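Local coordinates for protein putative fimbrium tip subunit Fim1C (Bacteroides ovatus, PDB 4EPS) that is probably a component of the tip of fimbriae, the surface filaments that mediate cell adhesion and biofilm formation, at residues Asn228-His233 / Leu241-Lys246; Leu161-Leu166 / Tyr252-Val257. One frame throughout, in Å; residues are numbered along the deposited sequence.

Contact 1: residues Asn228-His233 / Leu241-Lys246; sequences NQIIGH and LDTAEK
The carbonyl oxygen of Asn228 receives the hydroxyl of Thr243, OG1 lying 2.7 Å from Asn228 O, in the carbonyl plane and on a lone pair. Thr243 chi1 (75°) sets OG1 between the backbone N and carbonyl carbon of Thr243; a threonine suits this place because its other branch, CG2, remains for apolar contact. Thr243 N adds a weak bond to the same oxygen, while the Asn228 side chain turns to Asp199. Next, Gln229 and Asp242 run side by side, and Gln229 NE2 gives a hydrogen to the syn lone pair of Asp242 OD1 at 2.8 Å, the amide and carboxylate planes being 64° apart. An alanine in place of this glutamine would probably leave Asp242 OD1 without this donor and open a gap beside the carboxylate. The two strands form a beta hairpin, strand 229-234 with strand 237-242, and a type II turn from Thr243 to Lys246 follows. Within the hairpin Ile230 and Leu241 form a hydrogen-bonded antiparallel pair: Ile230 N reaches Leu241 O at 2.9 Å and Leu241 N reaches Ile230 O at 2.7 Å. On the opposite face from Gln229, branched Ile230 serves two neighbours, CG2 meeting Leu241 CD1 at 4.1 Å and CD1 meeting Thr243 CG2 at 3.8 Å.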
loop_
_atom_site.group_PDB
_atom_site.type_symbol
_atom_site.label_atom_id
_atom_site.label_comp_id
_atom_site.label_asym_id
_atom_site.label_seq_id
_atom_site.Cartn_x
_atom_site.Cartn_y
_atom_site.Cartn_z
ATOM N N ASN A 228 -2.842 -10.792 -43.926
ATOM C CA ASN A 228 -3.654 -11.657 -43.092
ATOM C C ASN A 228 -4.012 -11.061 -41.742
ATOM O O ASN A 228 -3.240 -10.322 -41.151
ATOM C CB ASN A 228 -2.913 -12.983 -42.839
ATOM C CG ASN A 228 -2.426 -13.615 -44.113
ATOM O OD1 ASN A 228 -1.471 -13.146 -44.709
ATOM N ND2 ASN A 228 -3.124 -14.624 -44.602
ATOM N N GLN A 229 -5.180 -11.440 -41.240
ATOM C CA GLN A 229 -5.526 -11.159 -39.868
ATOM C C GLN A 229 -4.897 -12.268 -39.056
ATOM O O GLN A 229 -4.853 -13.418 -39.523
ATOM C CB GLN A 229 -7.056 -11.154 -39.669
ATOM C CG GLN A 229 -7.751 -9.951 -40.296
ATOM C CD GLN A 229 -9.221 -9.924 -39.952
ATOM O OE1 GLN A 229 -9.850 -10.956 -39.712
ATOM N NE2 GLN A 229 -9.803 -8.738 -39.928
ATOM N N ILE A 230 -4.365 -11.931 -37.892
ATOM C CA ILE A 230 -3.878 -12.899 -36.939
ATOM C C ILE A 230 -4.842 -12.807 -35.757
ATOM O O ILE A 230 -5.032 -11.716 -35.205
ATOM C CB ILE A 230 -2.394 -12.695 -36.533
ATOM C CG1 ILE A 230 -1.460 -12.933 -37.754
ATOM C CG2 ILE A 230 -2.026 -13.616 -35.341
ATOM C CD1 ILE A 230 0.008 -12.396 -37.543
ATOM N N ILE A 231 -5.454 -13.932 -35.394
ATOM C CA ILE A 231 -6.384 -13.971 -34.267
ATOM C C ILE A 231 -5.629 -14.494 -33.074
ATOM O O ILE A 231 -5.020 -15.561 -33.145
ATOM C CB ILE A 231 -7.669 -14.818 -34.564
ATOM C CG1 ILE A 231 -8.311 -14.506 -35.958
ATOM C CG2 ILE A 231 -8.713 -14.714 -33.398
ATOM C CD1 ILE A 231 -8.632 -13.060 -36.282
ATOM N N GLY A 232 -5.649 -13.736 -31.988
ATOM C CA GLY A 232 -4.994 -14.172 -30.766
ATOM C C GLY A 232 -6.035 -14.513 -29.719
ATOM O O GLY A 232 -6.996 -13.758 -29.531
ATOM N N HIS A 233 -5.878 -15.677 -29.102
ATOM C CA HIS A 233 -6.662 -16.151 -27.971
ATOM C C HIS A 233 -5.756 -16.124 -26.735
ATOM O O HIS A 233 -4.622 -16.581 -26.795
ATOM C CB HIS A 233 -7.228 -17.567 -28.238
ATOM C CG HIS A 233 -8.425 -17.577 -29.146
ATOM N ND1 HIS A 233 -9.193 -18.720 -29.314
ATOM C CD2 HIS A 233 -8.972 -16.577 -29.882
ATOM C CE1 HIS A 233 -10.184 -18.372 -30.121
ATOM N NE2 HIS A 233 -10.089 -17.097 -30.497
ATOM N N LEU A 241 -5.409 -9.038 -34.893
ATOM C CA LEU A 241 -4.265 -8.247 -35.305
ATOM C C LEU A 241 -4.324 -8.121 -36.810
ATOM O O LEU A 241 -4.093 -9.101 -37.522
ATOM C CB LEU A 241 -2.959 -8.892 -34.829
ATOM C CG LEU A 241 -3.027 -9.376 -33.358
ATOM C CD1 LEU A 241 -1.865 -10.253 -33.018
ATOM C CD2 LEU A 241 -3.229 -8.209 -32.391
ATOM N N ASP A 242 -4.739 -6.943 -37.278
ATOM C CA ASP A 242 -4.838 -6.641 -38.696
ATOM C C ASP A 242 -3.453 -6.263 -39.195
ATOM O O ASP A 242 -2.966 -5.178 -38.869
ATOM C CB ASP A 242 -5.865 -5.514 -38.924
ATOM C CG ASP A 242 -7.286 -5.966 -38.598
ATOM O OD1 ASP A 242 -7.875 -6.711 -39.410
ATOM O OD2 ASP A 242 -7.782 -5.625 -37.502
ATOM N N THR A 243 -2.786 -7.167 -39.931
ATOM C CA THR A 243 -1.428 -6.873 -40.435
ATOM C C THR A 243 -1.476 -6.108 -41.774
ATOM O O THR A 243 -0.454 -5.573 -42.212
ATOM C CB THR A 243 -0.570 -8.153 -40.583
ATOM O OG1 THR A 243 -0.982 -8.887 -41.740
ATOM C CG2 THR A 243 -0.582 -9.034 -39.319
ATOM N N ALA A 244 -2.634 -6.084 -42.441
ATOM C CA ALA A 244 -2.753 -5.399 -43.747
ATOM C C ALA A 244 -2.199 -3.977 -43.676
ATOM O O ALA A 244 -2.505 -3.248 -42.738
ATOM C CB ALA A 244 -4.208 -5.375 -44.196
ATOM N N GLU A 245 -1.362 -3.614 -44.649
ATOM C CA GLU A 245 -0.706 -2.296 -44.848
ATOM C C GLU A 245 0.383 -1.995 -43.820
ATOM O O GLU A 245 0.975 -0.913 -43.868
ATOM C CB GLU A 245 -1.732 -1.123 -44.855
ATOM C CG GLU A 245 -3.019 -1.404 -45.628
ATOM C CD GLU A 245 -2.858 -1.815 -47.079
ATOM O OE1 GLU A 245 -1.743 -1.662 -47.620
ATOM O OE2 GLU A 245 -3.869 -2.221 -47.696
ATOM N N LYS A 246 0.665 -2.933 -42.905
ATOM C CA LYS A 246 1.647 -2.647 -41.859
ATOM C C LYS A 246 2.899 -3.518 -41.997
ATOM O O LYS A 246 3.774 -3.453 -41.132
ATOM C CB LYS A 246 0.996 -2.841 -40.469
ATOM C CG LYS A 246 -0.240 -1.961 -40.266
ATOM C CD LYS A 246 -1.102 -2.446 -39.127
ATOM C CE LYS A 246 -2.522 -1.932 -39.240
ATOM N NZ LYS A 246 -3.371 -2.484 -38.153
HETATM O O HOH W 1 -5.121 -7.614 -41.785
#

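Contact 2: residues Leu161-Leu166 / Tyr252-Val257; sequences LVVVKL and YKRFVV
Val162 CG1 lies 4.1 Å from Phe255 CE2, approaching the ring obliquely, while farther along the same face Val164 CG1 meets Val257 CG2 at 4.1 Å. Leu166 runs side by side with Val257 and brings CD2 to within 4.0 Å of the same methyl, CG2. The Phe255 ring has CG of Lys253 over one face, 3.5 Å above its plane and offset toward the rim, a place that the aliphatic part of a lysine can fill. Strand 148-174 and strand 251-256 are parallel neighbours here, their short segments at 19°, in the fimbrillin-like part of a protein of the Mfa-like family. Five backbone hydrogen bonds alternate between them, from Lys253 N to Leu161 O through to Val257 N to Lys165 O; the shortest is Phe255 N to Val163 O, 2.7 Å. Beta-branched valines suit so extended a backbone. On the other face Leu161 CB packs on Tyr252 CB at 3.7 Å, and Val163 is divided between two neighbours. Its CG2 touches the Tyr252 ring obliquely, whereas CG1, anti to the backbone N (chi1 179°), meets Arg254 NE at 3.7 Å in the conformer given. A long arginine can thus lay its chain by a valine while its guanidinium pairs with Glu217 in a salt bridge. Lys165 NZ likewise reaches beyond the pair, to the carbonyl of Asp216 and a glycerol probably from the crystallisation liquor.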
loop_
_atom_site.group_PDB
_atom_site.type_symbol
_atom_site.label_atom_id
_atom_site.label_comp_id
_atom_site.label_asym_id
_atom_site.label_seq_id
_atom_site.Cartn_x
_atom_site.Cartn_y
_atom_site.Cartn_z
ATOM N N LEU A 161 8.129 -7.935 -39.694
ATOM C CA LEU A 161 8.005 -8.563 -38.380
ATOM C C LEU A 161 6.756 -8.131 -37.629
ATOM O O LEU A 161 6.497 -6.935 -37.476
ATOM C CB LEU A 161 9.257 -8.223 -37.546
ATOM C CG LEU A 161 9.342 -8.853 -36.137
ATOM C CD1 LEU A 161 9.502 -10.404 -36.236
ATOM C CD2 LEU A 161 10.465 -8.241 -35.360
ATOM N N VAL A 162 6.007 -9.118 -37.126
ATOM C CA VAL A 162 4.861 -8.881 -36.254
ATOM C C VAL A 162 5.388 -9.006 -34.815
ATOM O O VAL A 162 6.036 -10.005 -34.486
ATOM C CB VAL A 162 3.675 -9.865 -36.530
ATOM C CG1 VAL A 162 2.668 -9.915 -35.355
ATOM C CG2 VAL A 162 2.948 -9.506 -37.820
ATOM N N VAL A 163 5.074 -8.038 -33.958
ATOM C CA VAL A 163 5.426 -8.113 -32.528
ATOM C C VAL A 163 4.106 -8.011 -31.752
ATOM O O VAL A 163 3.336 -7.086 -32.026
ATOM C CB VAL A 163 6.453 -7.036 -32.074
ATOM C CG1 VAL A 163 6.743 -7.169 -30.567
ATOM C CG2 VAL A 163 7.761 -7.158 -32.885
ATOM N N VAL A 164 3.827 -8.970 -30.840
ATOM C CA VAL A 164 2.591 -8.951 -30.050
ATOM C C VAL A 164 2.955 -8.803 -28.569
ATOM O O VAL A 164 3.720 -9.605 -28.041
ATOM C CB VAL A 164 1.672 -10.193 -30.268
ATOM C CG1 VAL A 164 0.335 -10.017 -29.534
ATOM C CG2 VAL A 164 1.452 -10.490 -31.752
ATOM N N LYS A 165 2.363 -7.800 -27.902
ATOM C CA LYS A 165 2.526 -7.585 -26.463
ATOM C C LYS A 165 1.174 -7.825 -25.785
ATOM O O LYS A 165 0.282 -6.974 -25.863
ATOM C CB LYS A 165 3.049 -6.151 -26.186
ATOM C CG LYS A 165 3.367 -5.885 -24.710
ATOM C CD LYS A 165 4.613 -6.621 -24.289
ATOM C CE LYS A 165 5.038 -6.225 -22.899
ATOM N NZ LYS A 165 6.088 -7.147 -22.426
ATOM N N LEU A 166 1.011 -8.988 -25.131
ATOM C CA LEU A 166 -0.243 -9.280 -24.442
ATOM C C LEU A 166 -0.277 -8.544 -23.068
ATOM O O LEU A 166 0.772 -8.119 -22.584
ATOM C CB LEU A 166 -0.435 -10.794 -24.265
ATOM C CG LEU A 166 -0.555 -11.621 -25.573
ATOM C CD1 LEU A 166 -0.671 -13.108 -25.224
ATOM C CD2 LEU A 166 -1.725 -11.144 -26.436
ATOM N N TYR A 252 9.056 -3.531 -38.296
ATOM C CA TYR A 252 8.124 -4.273 -37.459
ATOM C C TYR A 252 6.898 -3.434 -37.094
ATOM O O TYR A 252 6.959 -2.199 -37.013
ATOM C CB TYR A 252 8.807 -4.788 -36.157
ATOM C CG TYR A 252 9.117 -3.732 -35.119
ATOM C CD1 TYR A 252 8.151 -3.327 -34.196
ATOM C CD2 TYR A 252 10.397 -3.202 -35.000
ATOM C CE1 TYR A 252 8.440 -2.374 -33.217
ATOM C CE2 TYR A 252 10.710 -2.281 -33.998
ATOM C CZ TYR A 252 9.724 -1.859 -33.119
ATOM O OH TYR A 252 10.039 -0.949 -32.148
ATOM N N LYS A 253 5.824 -4.132 -36.800
ATOM C CA LYS A 253 4.593 -3.544 -36.303
ATOM C C LYS A 253 4.341 -4.196 -34.954
ATOM O O LYS A 253 4.230 -5.430 -34.890
ATOM C CB LYS A 253 3.434 -3.773 -37.291
ATOM C CG LYS A 253 2.030 -3.480 -36.717
ATOM C CD LYS A 253 1.806 -2.052 -36.242
ATOM C CE LYS A 253 0.507 -1.985 -35.466
ATOM N NZ LYS A 253 0.295 -0.658 -34.820
ATOM N N ARG A 254 4.264 -3.384 -33.897
ATOM C CA ARG A 254 3.997 -3.901 -32.558
ATOM C C ARG A 254 2.529 -3.700 -32.206
ATOM O O ARG A 254 2.027 -2.577 -32.242
ATOM C CB ARG A 254 4.906 -3.262 -31.494
ATOM C CG ARG A 254 4.641 -3.803 -30.082
ATOM C CD ARG A 254 5.540 -3.163 -29.032
ATOM N NE ARG A 254 6.756 -3.945 -28.781
ATOM C CZ ARG A 254 7.992 -3.540 -29.072
ATOM N NH1 ARG A 254 8.195 -2.351 -29.628
ATOM N NH2 ARG A 254 9.031 -4.315 -28.801
ATOM N N PHE A 255 1.849 -4.792 -31.878
ATOM C CA PHE A 255 0.444 -4.753 -31.463
ATOM C C PHE A 255 0.408 -4.844 -29.940
ATOM O O PHE A 255 0.797 -5.876 -29.394
ATOM C CB PHE A 255 -0.339 -5.912 -32.073
ATOM C CG PHE A 255 -0.439 -5.879 -33.577
ATOM C CD1 PHE A 255 -1.483 -5.200 -34.208
ATOM C CD2 PHE A 255 0.498 -6.540 -34.366
ATOM C CE1 PHE A 255 -1.599 -5.194 -35.603
ATOM C CE2 PHE A 255 0.374 -6.545 -35.770
ATOM C CZ PHE A 255 -0.673 -5.871 -36.374
ATOM N N VAL A 256 -0.032 -3.776 -29.264
ATOM C CA VAL A 256 -0.139 -3.766 -27.786
ATOM C C VAL A 256 -1.597 -4.112 -27.450
ATOM O O VAL A 256 -2.510 -3.377 -27.806
ATOM C CB VAL A 256 0.330 -2.426 -27.166
ATOM C CG1 VAL A 256 0.125 -2.416 -25.638
ATOM C CG2 VAL A 256 1.805 -2.155 -27.517
ATOM N N VAL A 257 -1.806 -5.265 -26.820
ATOM C CA VAL A 257 -3.151 -5.759 -26.548
ATOM C C VAL A 257 -3.578 -5.370 -25.132
ATOM O O VAL A 257 -2.876 -5.662 -24.168
ATOM C CB VAL A 257 -3.225 -7.301 -26.762
ATOM C CG1 VAL A 257 -4.626 -7.847 -26.442
ATOM C CG2 VAL A 257 -2.793 -7.676 -28.197
#

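Overall arrangement
Contact 1 and contact 2 have centres about 10 Å apart and meet mainly through apolar side chains. The hairpin of contact 1 belongs to the chain that runs from strand 148-174 to strand 251-256, and after its second strand, 237-242, the next strand in the chain is 251-256. Leu241 is the main go-between: its CD1 lies 3.6 Å from Val164 CG2, and its CD2 lies 3.7 Å from Phe255 CB. Thr243 CG2 touches Val162 CG2 at 3.9 Å, and Asp242 O comes to 3.5 Å from Phe255 CZ. The Val162, Val164 and Phe255 face of contact 2 therefore packs on the hairpin, whereas Lys165, whose side chain is about 3 Å from the glycerol, points from the other face.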